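Local coordinates for endo-1,4-beta-xylanase (Uncultured bacterium, PDB 7AX7), which removes acetyl groups from acetylated xylan with the help of a bound cobalt ion, as the carbohydrate esterase family 4 domain of a multidomain xylanase, at residues N71-A74 / Q75-R78; N107-M110 / Y111-D115; S132-Q135 / R136-A140; A143-D146 / G147-I150; Q156-S159 / Q160-Q163. All blocks are in the same frame, centred on the assembly; numbering follows the deposited sequence.

Contact 1 of 5, residues N71-A74 / Q75-R78; sequences NMSA and QNIR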
# COMPACT_ATOMS: atom_id res chain seq x y z
N ASN A 71 -20.96 -0.29 3.41
CA ASN A 71 -22.08 -0.67 4.27
C ASN A 71 -22.00 -0.03 5.65
O ASN A 71 -22.63 -0.52 6.59
CB ASN A 71 -22.15 -2.20 4.36
CG ASN A 71 -22.16 -2.85 2.98
OD1 ASN A 71 -21.40 -3.78 2.70
ND2 ASN A 71 -23.01 -2.35 2.11
N MET A 72 -21.26 1.07 5.78
CA MET A 72 -21.01 1.71 7.07
C MET A 72 -21.58 3.12 7.12
O MET A 72 -21.62 3.83 6.11
CB MET A 72 -19.50 1.78 7.38
CG MET A 72 -18.88 0.50 7.86
SD MET A 72 -17.12 0.69 8.32
CE MET A 72 -17.18 2.17 9.26
N SER A 73 -21.99 3.54 8.31
CA SER A 73 -22.46 4.90 8.50
C SER A 73 -21.28 5.88 8.43
O SER A 73 -20.12 5.51 8.61
CB SER A 73 -23.16 5.04 9.84
OG SER A 73 -22.24 4.82 10.90
N ALA A 74 -21.61 7.15 8.17
CA ALA A 74 -20.58 8.19 8.11
C ALA A 74 -19.75 8.21 9.39
O ALA A 74 -18.52 8.30 9.34
CB ALA A 74 -21.23 9.55 7.88
N GLN A 75 -20.42 8.14 10.55
CA GLN A 75 -19.73 8.21 11.83
C GLN A 75 -18.76 7.05 11.99
O GLN A 75 -17.61 7.24 12.42
CB GLN A 75 -20.74 8.21 12.99
CG GLN A 75 -21.69 9.41 13.04
CD GLN A 75 -22.69 9.49 11.87
OE1 GLN A 75 -23.20 8.47 11.37
NE2 GLN A 75 -22.97 10.73 11.43
N ASN A 76 -19.20 5.84 11.65
CA ASN A 76 -18.34 4.68 11.82
C ASN A 76 -17.15 4.73 10.87
O ASN A 76 -16.04 4.36 11.25
CB ASN A 76 -19.15 3.40 11.64
CG ASN A 76 -19.90 3.02 12.91
OD1 ASN A 76 -19.51 3.42 14.01
ND2 ASN A 76 -20.97 2.25 12.77
N ILE A 77 -17.37 5.20 9.63
CA ILE A 77 -16.26 5.44 8.71
C ILE A 77 -15.24 6.38 9.36
O ILE A 77 -14.04 6.08 9.40
CB ILE A 77 -16.77 5.99 7.37
CG1 ILE A 77 -17.51 4.90 6.58
CG2 ILE A 77 -15.63 6.53 6.52
CD1 ILE A 77 -18.25 5.43 5.38
N ARG A 78 -15.70 7.51 9.90
CA ARG A 78 -14.76 8.47 10.48
C ARG A 78 -14.00 7.87 11.66
O ARG A 78 -12.79 8.09 11.80
CB ARG A 78 -15.48 9.75 10.90
CG ARG A 78 -16.06 10.56 9.74
CD ARG A 78 -16.66 11.88 10.24
NE ARG A 78 -17.05 12.74 9.14
CZ ARG A 78 -16.21 13.49 8.43
NH1 ARG A 78 -14.91 13.47 8.71
NH2 ARG A 78 -16.66 14.26 7.44
O HOH W 1 -21.90 1.15 10.40

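Contact 2 of 5, residues N107-M110 / Y111-D115; sequences NNTM and YQNID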
# COMPACT_ATOMS: atom_id res chain seq x y z
N ASN A 107 -18.05 4.22 -2.06
CA ASN A 107 -19.32 4.86 -2.40
C ASN A 107 -19.25 6.34 -2.01
O ASN A 107 -18.24 6.83 -1.50
CB ASN A 107 -20.51 4.15 -1.72
CG ASN A 107 -20.48 4.27 -0.21
OD1 ASN A 107 -19.54 4.83 0.36
ND2 ASN A 107 -21.51 3.74 0.45
N ASN A 108 -20.35 7.07 -2.25
CA ASN A 108 -20.38 8.50 -1.96
C ASN A 108 -20.10 8.77 -0.48
O ASN A 108 -19.38 9.72 -0.14
CB ASN A 108 -21.73 9.12 -2.34
CG ASN A 108 -22.00 9.12 -3.83
OD1 ASN A 108 -23.15 9.16 -4.25
ND2 ASN A 108 -20.94 9.06 -4.63
N THR A 109 -20.70 7.98 0.41
CA THR A 109 -20.55 8.23 1.84
C THR A 109 -19.08 8.20 2.25
O THR A 109 -18.62 9.07 3.00
CB THR A 109 -21.39 7.22 2.62
OG1 THR A 109 -22.75 7.35 2.21
CG2 THR A 109 -21.30 7.46 4.13
N MET A 110 -18.31 7.23 1.74
CA MET A 110 -16.88 7.17 2.04
C MET A 110 -16.16 8.43 1.56
O MET A 110 -15.41 9.06 2.32
CB MET A 110 -16.26 5.92 1.41
CG MET A 110 -16.66 4.65 2.13
SD MET A 110 -16.24 3.16 1.23
CE MET A 110 -14.45 3.19 1.42
N TYR A 111 -16.37 8.81 0.29
CA TYR A 111 -15.71 10.00 -0.23
C TYR A 111 -16.04 11.25 0.57
O TYR A 111 -15.19 12.14 0.72
CB TYR A 111 -16.08 10.21 -1.70
CG TYR A 111 -15.28 9.40 -2.70
CD1 TYR A 111 -13.91 9.57 -2.85
CD2 TYR A 111 -15.92 8.50 -3.55
CE1 TYR A 111 -13.19 8.84 -3.79
CE2 TYR A 111 -15.22 7.77 -4.49
CZ TYR A 111 -13.86 7.95 -4.61
OH TYR A 111 -13.18 7.22 -5.55
N GLN A 112 -17.28 11.35 1.08
CA GLN A 112 -17.69 12.52 1.85
C GLN A 112 -17.07 12.54 3.25
O GLN A 112 -17.04 13.61 3.88
CB GLN A 112 -19.22 12.55 1.99
CG GLN A 112 -19.99 12.71 0.66
CD GLN A 112 -21.48 12.37 0.78
OE1 GLN A 112 -21.97 12.07 1.87
NE2 GLN A 112 -22.19 12.40 -0.34
N ASN A 113 -16.59 11.40 3.75
CA ASN A 113 -16.23 11.30 5.16
C ASN A 113 -14.81 10.79 5.37
O ASN A 113 -14.48 10.39 6.49
CB ASN A 113 -17.23 10.40 5.89
CG ASN A 113 -18.56 11.10 6.12
OD1 ASN A 113 -18.64 11.99 6.96
ND2 ASN A 113 -19.58 10.73 5.36
N ILE A 114 -13.98 10.81 4.33
CA ILE A 114 -12.58 10.41 4.42
C ILE A 114 -11.74 11.56 3.86
O ILE A 114 -11.95 11.98 2.71
CB ILE A 114 -12.30 9.09 3.68
CG1 ILE A 114 -13.09 7.96 4.36
CG2 ILE A 114 -10.80 8.77 3.65
CD1 ILE A 114 -12.96 6.62 3.68
N ASP A 115 -10.82 12.06 4.68
CA ASP A 115 -10.04 13.26 4.40
C ASP A 115 -8.67 12.98 3.80
O ASP A 115 -7.87 13.90 3.64
CB ASP A 115 -9.87 14.06 5.70
CG ASP A 115 -11.19 14.57 6.24
OD1 ASP A 115 -12.02 15.02 5.42
OD2 ASP A 115 -11.42 14.50 7.47
O HOH W 2 -23.70 10.09 2.58

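Contact 3 of 5, residues S132-Q135 / R136-A140; sequences SVQQ and RVNNA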
# COMPACT_ATOMS: atom_id res chain seq x y z
N SER A 132 -0.37 -18.12 -9.40
CA SER A 132 0.95 -18.67 -9.15
C SER A 132 1.96 -17.56 -8.86
O SER A 132 1.74 -16.38 -9.12
CB SER A 132 1.42 -19.47 -10.36
OG SER A 132 1.73 -18.57 -11.42
N VAL A 133 3.11 -17.98 -8.32
CA VAL A 133 4.26 -17.08 -8.21
C VAL A 133 4.50 -16.35 -9.53
O VAL A 133 4.54 -15.11 -9.59
CB VAL A 133 5.51 -17.86 -7.77
CG1 VAL A 133 6.75 -16.96 -7.87
CG2 VAL A 133 5.33 -18.41 -6.37
N GLN A 134 4.67 -17.11 -10.62
CA GLN A 134 5.05 -16.51 -11.90
C GLN A 134 3.94 -15.66 -12.50
O GLN A 134 4.22 -14.66 -13.18
CB GLN A 134 5.48 -17.61 -12.88
CG GLN A 134 6.22 -17.07 -14.09
CD GLN A 134 7.53 -16.41 -13.71
OE1 GLN A 134 8.24 -16.87 -12.82
NE2 GLN A 134 7.84 -15.31 -14.38
N GLN A 135 2.67 -16.03 -12.29
CA GLN A 135 1.60 -15.12 -12.68
C GLN A 135 1.72 -13.79 -11.96
O GLN A 135 1.54 -12.72 -12.56
CB GLN A 135 0.23 -15.75 -12.40
CG GLN A 135 -0.20 -16.84 -13.39
CD GLN A 135 -1.58 -17.41 -13.05
OE1 GLN A 135 -1.78 -18.00 -11.99
NE2 GLN A 135 -2.53 -17.23 -13.95
N ARG A 136 2.04 -13.83 -10.66
CA ARG A 136 2.22 -12.60 -9.89
C ARG A 136 3.36 -11.77 -10.47
O ARG A 136 3.22 -10.56 -10.66
CB ARG A 136 2.47 -12.94 -8.42
CG ARG A 136 1.24 -13.56 -7.76
CD ARG A 136 1.49 -14.12 -6.38
NE ARG A 136 0.36 -14.96 -5.98
CZ ARG A 136 -0.15 -15.04 -4.75
NH1 ARG A 136 0.38 -14.32 -3.76
NH2 ARG A 136 -1.19 -15.83 -4.51
N VAL A 137 4.50 -12.41 -10.76
CA VAL A 137 5.62 -11.72 -11.38
C VAL A 137 5.17 -11.04 -12.66
O VAL A 137 5.38 -9.83 -12.85
CB VAL A 137 6.77 -12.72 -11.64
CG1 VAL A 137 7.83 -12.09 -12.55
CG2 VAL A 137 7.39 -13.22 -10.33
N ASN A 138 4.54 -11.80 -13.57
CA ASN A 138 4.21 -11.25 -14.88
C ASN A 138 3.15 -10.16 -14.79
O ASN A 138 3.20 -9.17 -15.52
CB ASN A 138 3.77 -12.37 -15.82
CG ASN A 138 4.91 -13.33 -16.15
OD1 ASN A 138 6.08 -12.98 -16.04
ND2 ASN A 138 4.57 -14.55 -16.53
N ASN A 139 2.18 -10.31 -13.88
CA ASN A 139 1.17 -9.27 -13.72
C ASN A 139 1.80 -7.97 -13.24
O ASN A 139 1.44 -6.88 -13.70
CB ASN A 139 0.07 -9.74 -12.76
CG ASN A 139 -0.78 -10.85 -13.36
OD1 ASN A 139 -0.72 -11.11 -14.56
ND2 ASN A 139 -1.59 -11.50 -12.52
N ALA A 140 2.75 -8.05 -12.30
CA ALA A 140 3.41 -6.84 -11.82
C ALA A 140 4.25 -6.19 -12.92
O ALA A 140 4.20 -4.97 -13.11
CB ALA A 140 4.28 -7.17 -10.60

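Contact 4 of 5, residues A143-D146 / G147-I150; sequences AAKD and GQII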
# COMPACT_ATOMS: atom_id res chain seq x y z
N ALA A 143 2.03 -4.50 -15.46
CA ALA A 143 1.30 -3.33 -14.99
C ALA A 143 2.17 -2.09 -14.90
O ALA A 143 1.65 -0.97 -14.81
CB ALA A 143 0.69 -3.62 -13.62
N ALA A 144 3.49 -2.26 -14.95
CA ALA A 144 4.40 -1.15 -14.72
C ALA A 144 4.30 -0.15 -15.86
O ALA A 144 4.32 -0.51 -17.03
CB ALA A 144 5.84 -1.65 -14.61
N LYS A 145 4.17 1.12 -15.49
CA LYS A 145 4.49 2.22 -16.38
C LYS A 145 4.83 3.40 -15.49
O LYS A 145 4.57 3.38 -14.28
CB LYS A 145 3.34 2.54 -17.35
CG LYS A 145 2.04 2.95 -16.71
CD LYS A 145 0.96 3.14 -17.77
CE LYS A 145 -0.45 2.93 -17.22
NZ LYS A 145 -0.91 4.03 -16.31
N ASP A 146 5.48 4.39 -16.09
CA ASP A 146 5.90 5.59 -15.35
C ASP A 146 4.75 6.16 -14.54
O ASP A 146 3.68 6.44 -15.08
CB ASP A 146 6.42 6.62 -16.35
CG ASP A 146 7.06 7.81 -15.67
OD1 ASP A 146 7.35 7.73 -14.45
OD2 ASP A 146 7.28 8.82 -16.36
N GLY A 147 4.96 6.31 -13.23
CA GLY A 147 3.98 6.90 -12.34
C GLY A 147 2.96 5.95 -11.76
O GLY A 147 2.08 6.39 -11.00
N GLN A 148 3.05 4.65 -12.05
CA GLN A 148 2.01 3.69 -11.68
C GLN A 148 2.16 3.19 -10.25
O GLN A 148 3.28 2.95 -9.77
CB GLN A 148 2.02 2.50 -12.64
CG GLN A 148 0.76 1.63 -12.58
CD GLN A 148 -0.48 2.36 -13.11
OE1 GLN A 148 -0.37 3.31 -13.89
NE2 GLN A 148 -1.65 1.91 -12.69
N ILE A 149 1.03 3.00 -9.59
CA ILE A 149 0.96 2.37 -8.28
C ILE A 149 0.54 0.93 -8.49
O ILE A 149 -0.39 0.65 -9.24
CB ILE A 149 -0.04 3.11 -7.37
CG1 ILE A 149 0.39 4.56 -7.15
CG2 ILE A 149 -0.24 2.37 -6.04
CD1 ILE A 149 -0.74 5.49 -6.65
N ILE A 150 1.24 0.00 -7.83
CA ILE A 150 0.98 -1.43 -7.98
C ILE A 150 0.56 -1.99 -6.62
O ILE A 150 1.23 -1.74 -5.60
CB ILE A 150 2.19 -2.17 -8.56
CG1 ILE A 150 2.48 -1.66 -9.98
CG2 ILE A 150 1.96 -3.69 -8.58
CD1 ILE A 150 3.78 -2.19 -10.57

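Contact 5 of 5, residues Q156-S159 / Q160-Q163; sequences QGNS and QTVQ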
# COMPACT_ATOMS: atom_id res chain seq x y z
N GLN A 156 -0.97 -12.33 6.43
CA GLN A 156 -0.26 -13.50 6.92
C GLN A 156 -0.40 -14.67 5.96
O GLN A 156 -1.51 -15.01 5.54
CB GLN A 156 -0.77 -13.91 8.31
CG GLN A 156 -0.10 -15.16 8.85
CD GLN A 156 1.42 -15.04 8.91
OE1 GLN A 156 1.95 -13.97 9.20
NE2 GLN A 156 2.12 -16.13 8.61
N GLY A 157 0.72 -15.30 5.61
CA GLY A 157 0.69 -16.49 4.80
C GLY A 157 0.81 -16.29 3.30
O GLY A 157 0.85 -17.28 2.56
N ASN A 158 0.89 -15.04 2.83
CA ASN A 158 0.95 -14.78 1.38
C ASN A 158 2.37 -14.99 0.84
O ASN A 158 3.00 -14.12 0.23
CB ASN A 158 0.43 -13.39 1.07
CG ASN A 158 0.01 -13.26 -0.38
OD1 ASN A 158 -0.28 -14.26 -1.02
ND2 ASN A 158 -0.03 -12.03 -0.90
N SER A 159 2.87 -16.21 1.06
CA SER A 159 4.24 -16.52 0.70
C SER A 159 4.47 -16.55 -0.81
O SER A 159 5.61 -16.38 -1.25
CB SER A 159 4.66 -17.86 1.32
OG SER A 159 3.76 -18.87 0.93
N GLN A 160 3.42 -16.72 -1.62
CA GLN A 160 3.66 -16.73 -3.06
C GLN A 160 4.02 -15.34 -3.58
O GLN A 160 4.72 -15.22 -4.60
CB GLN A 160 2.44 -17.30 -3.79
CG GLN A 160 2.27 -18.80 -3.61
CD GLN A 160 0.98 -19.32 -4.21
OE1 GLN A 160 -0.11 -19.02 -3.73
NE2 GLN A 160 1.10 -20.11 -5.26
N THR A 161 3.55 -14.29 -2.91
CA THR A 161 4.00 -12.94 -3.26
C THR A 161 5.42 -12.70 -2.78
O THR A 161 6.21 -12.04 -3.46
CB THR A 161 3.03 -11.91 -2.69
OG1 THR A 161 1.83 -11.93 -3.47
CG2 THR A 161 3.65 -10.49 -2.71
N VAL A 162 5.76 -13.22 -1.60
CA VAL A 162 7.15 -13.20 -1.16
C VAL A 162 8.05 -13.87 -2.18
O VAL A 162 9.12 -13.35 -2.53
CB VAL A 162 7.27 -13.85 0.23
CG1 VAL A 162 8.73 -13.94 0.63
CG2 VAL A 162 6.47 -13.04 1.27
N GLN A 163 7.64 -15.04 -2.69
CA GLN A 163 8.44 -15.71 -3.71
C GLN A 163 8.55 -14.87 -4.98
O GLN A 163 9.60 -14.85 -5.62
CB GLN A 163 7.84 -17.08 -4.04
CG GLN A 163 7.97 -18.11 -2.94
CD GLN A 163 7.16 -19.37 -3.24
OE1 GLN A 163 5.93 -19.39 -3.10
NE2 GLN A 163 7.86 -20.42 -3.66
O HOH W 3 0.75 -17.26 -1.11
O HOH W 4 4.41 -20.27 -1.13

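Contact 1 of 5, residues N71-A74 / Q75-R78
Ser73 meets the first turn of helix 74-92 through both its hydroxyl and its carbonyl. The carbonyl O of Ser73 accepts from Ile77 N at 2.9 Å, an almost straight bond with an N-H...O angle of 171°. Ser73 OG takes a weak bond from Asn76 N at 3.3 Å, and the side chain can do so because chi1 of 65° sets the hydroxyl between the backbone N and the carbonyl carbon. Ser73 is thus the N-cap, the residue whose side chain stands in for the missing carbonyl at the start of a helix. Next along, Ala74 O receives Arg78 N at 3.0 Å. Water 1 bridges the same corner, accepting from Ser73 N and, at 2.8 Å, from Asn76 ND2. Met72 CB rests against Ile77 CG1 at 3.8 Å, and Ile77 CG1 also touches Ser73 O. Ile77 is buried, packing on Thr109 and Met110 of helix 108-113 and on Met69, whereas Gln75 and Asn76 are exposed. Farther out, Ala74 touches Asn113, and Arg78 NE makes a weak hydrogen bond to Asn113 OD1.

Contact 2 of 5, residues N107-M110 / Y111-D115
With chi1 of -74°, Asn113 sends CG back beside its own backbone N, and chi2 of -73° turns the amide so that ND2 faces the preceding turn. There Asn113 ND2 donates to Thr109 O at 3.0 Å, with the acceptor close to the amide plane and the N-H...O angle at 155°. Thr109 CG2 lies 3.9 Å from Asn113 ND2. Gln112 starts the same way, but its chain runs extended past CG, bringing Gln112 CG to 3.2 Å from Asn108 O and its amide to the neighbourhood of Asn108 CB. Water 2 donates to Gln112 OE1 at 2.7 Å. The same water is hydrogen-bonded to Thr109 OG1 and so links the two side chains.

The short helix 108-113 opens with an N-cap: Asn107 OD1 accepts from Met110 N at 3.0 Å. The backbone of Asn107 serves as well, since its carbonyl receives Tyr111 N in a long but nearly straight bond. The Tyr111 ring lies obliquely to that carbonyl, and beyond the segments it meets Phe118. Farther along, Asn113 N reaches Met110 O from above the carbonyl plane, well off a lone pair. Buried on the inner side, Met110 CB and Ile114 CD1 meet at 4.1 Å, both residues also packing on Ile77 of helix 74-92.

Asn107 supplies an acceptor to an N-H of the first turn and Asn113 a donor to Thr109 O, so both backbone groups are met by side-chain amides.

Contact 3 of 5, residues S132-Q135 / R136-A140
Arg136 reaches back over the first turn of its own helix, touching the carbonyls of Ser132 and Val133 on the way. Arg136 CB lies 3.2 Å from Val133 O, and CG comes equally near Ser132 O. From CG to NE the chain is extended (chi2 170°, chi3 -167°), which carries CD and then NE past Ser132 O; this oxygen sits at the edge of the guanidinium, near its plane. Beyond it, NE donates to Thr131 O, NH1 bonds to both Thr161 OG1 and Asn158 OD1, and NH2 makes a weak bond to Glu128 O. The buried guanidinium therefore has partners at all three nitrogens, which would be expected to fix its rotation.

The turn it crosses is closed by a capping box. Ser132 OG accepts from Gln135 N at 2.8 Å, and Gln135 OE1 in return accepts from Ser132 N at 3.0 Å, on a lone pair in its carbonyl plane. This box opens helix 133-143, the crossover helix of the beta-alpha-beta unit between strands 118-123 and 148-153. Regular helical bonds follow, among them Val137 N to Val133 O at 2.9 Å.

On the exposed side, Gln134 bends at chi2 and brings Gln134 NE2 to Asn138 OD1 in a weak bond of 3.4 Å, the amide planes 62° apart. NE2 also touches Val137 CG1, while OE1 has a stronger partner in Gln167 of helix 159-174. Asn139 lays its CG 3.1 Å from Gln135 O.

Contact 4 of 5, residues A143-D146 / G147-I150
Lys145 NZ and Gln148 OE1 meet at 2.6 Å across a type II beta turn, which runs from Lys145 to Gln148 and leads the chain out of helix 133-143 into strand 148-153. The ammonium lies 34° off the plane of the amide carbonyl. Both side chains bend to make this bond, Lys145 at chi4 (71°) and Gln148 at chi2 (68°), and Gln148 OE1 has a second donor in Asn202 ND2. The turn's own bond joins Gln148 N to Lys145 O at 3.0 Å. Gly147 occupies the third position of the turn with a positive phi, a conformation in which any CB would collide with Asp146 O. The carboxylate of Asp146 is held by groups outside the turn: OD1 accepts from Leu5 N and forms a salt bridge with Lys189. The main chain of Gly147 bonds to Leu5 and Ala203, and the turn feeds straight into an inner strand of the parallel sheet, between strands 4-11 and 118-123. Packing takes over farther along, where Gln148 CG lies 3.5 Å from Ala143 O. Ile150 CD1 stops 4.3 Å from Ala144 CA.

Contact 5 of 5, residues Q156-S159 / Q160-Q163
Asn158 and Thr161 form the close-packed side of this helix start, the Asn158 amide lying against the threonine with Asn158 ND2 3.5 Å from Thr161 CB. Chi1 of -160° swings Asn158 CG opposite its backbone N, which carries the amide inward. There it is well supplied: ND2 donates to His153 O and Asp126 O, and Thr161 OG1 bonds to Asp126 OD2. Asn158 is the N-cap of helix 159-174 by position, yet its side chain makes no capping bond; water 3 does comparable work, accepting from Gln160 N at 2.8 Å and donating to Asn158 OD1 at 3.2 Å. The backbone bonds of this turn are weak: Asn158 O receives both Val162 N and Thr161 N, and Asn158 itself centres an inverse gamma turn.

The other side is more exposed. Ser159 and Gln163 are open to solvent, and water 4 joins them, lying 2.6 Å from Ser159 OG and donating to Gln163 OE1. The same two residues share the first firm helical bond, from Gln163 N to Ser159 O at 2.8 Å.

The helix start is wedged between two others. Val162 packs on Thr17, Val21 and Ile24 of helix 16-28, and Gln160 and Gln163 touch Val133 of helix 133-143, while the preceding loop comes from strand 148-153.

Taken from the N terminus, the five contacts lie in series, none nesting in or crossing another. Contact 1 starts helix 74-92 and contact 2 spans the short helix that follows; their centres are about 9 Å apart and the two touch. After strand 118-123, contact 3 begins the crossover helix, contact 4 turns the chain from that helix into strand 148-153, and contact 5 closes the loop from this strand into helix 159-174. Contacts 3 and 5 touch through Arg136, tying together two adjacent helix starts. Contacts 1 and 3 lie on opposite sides of the chain's centre, about 36 Å apart between centres.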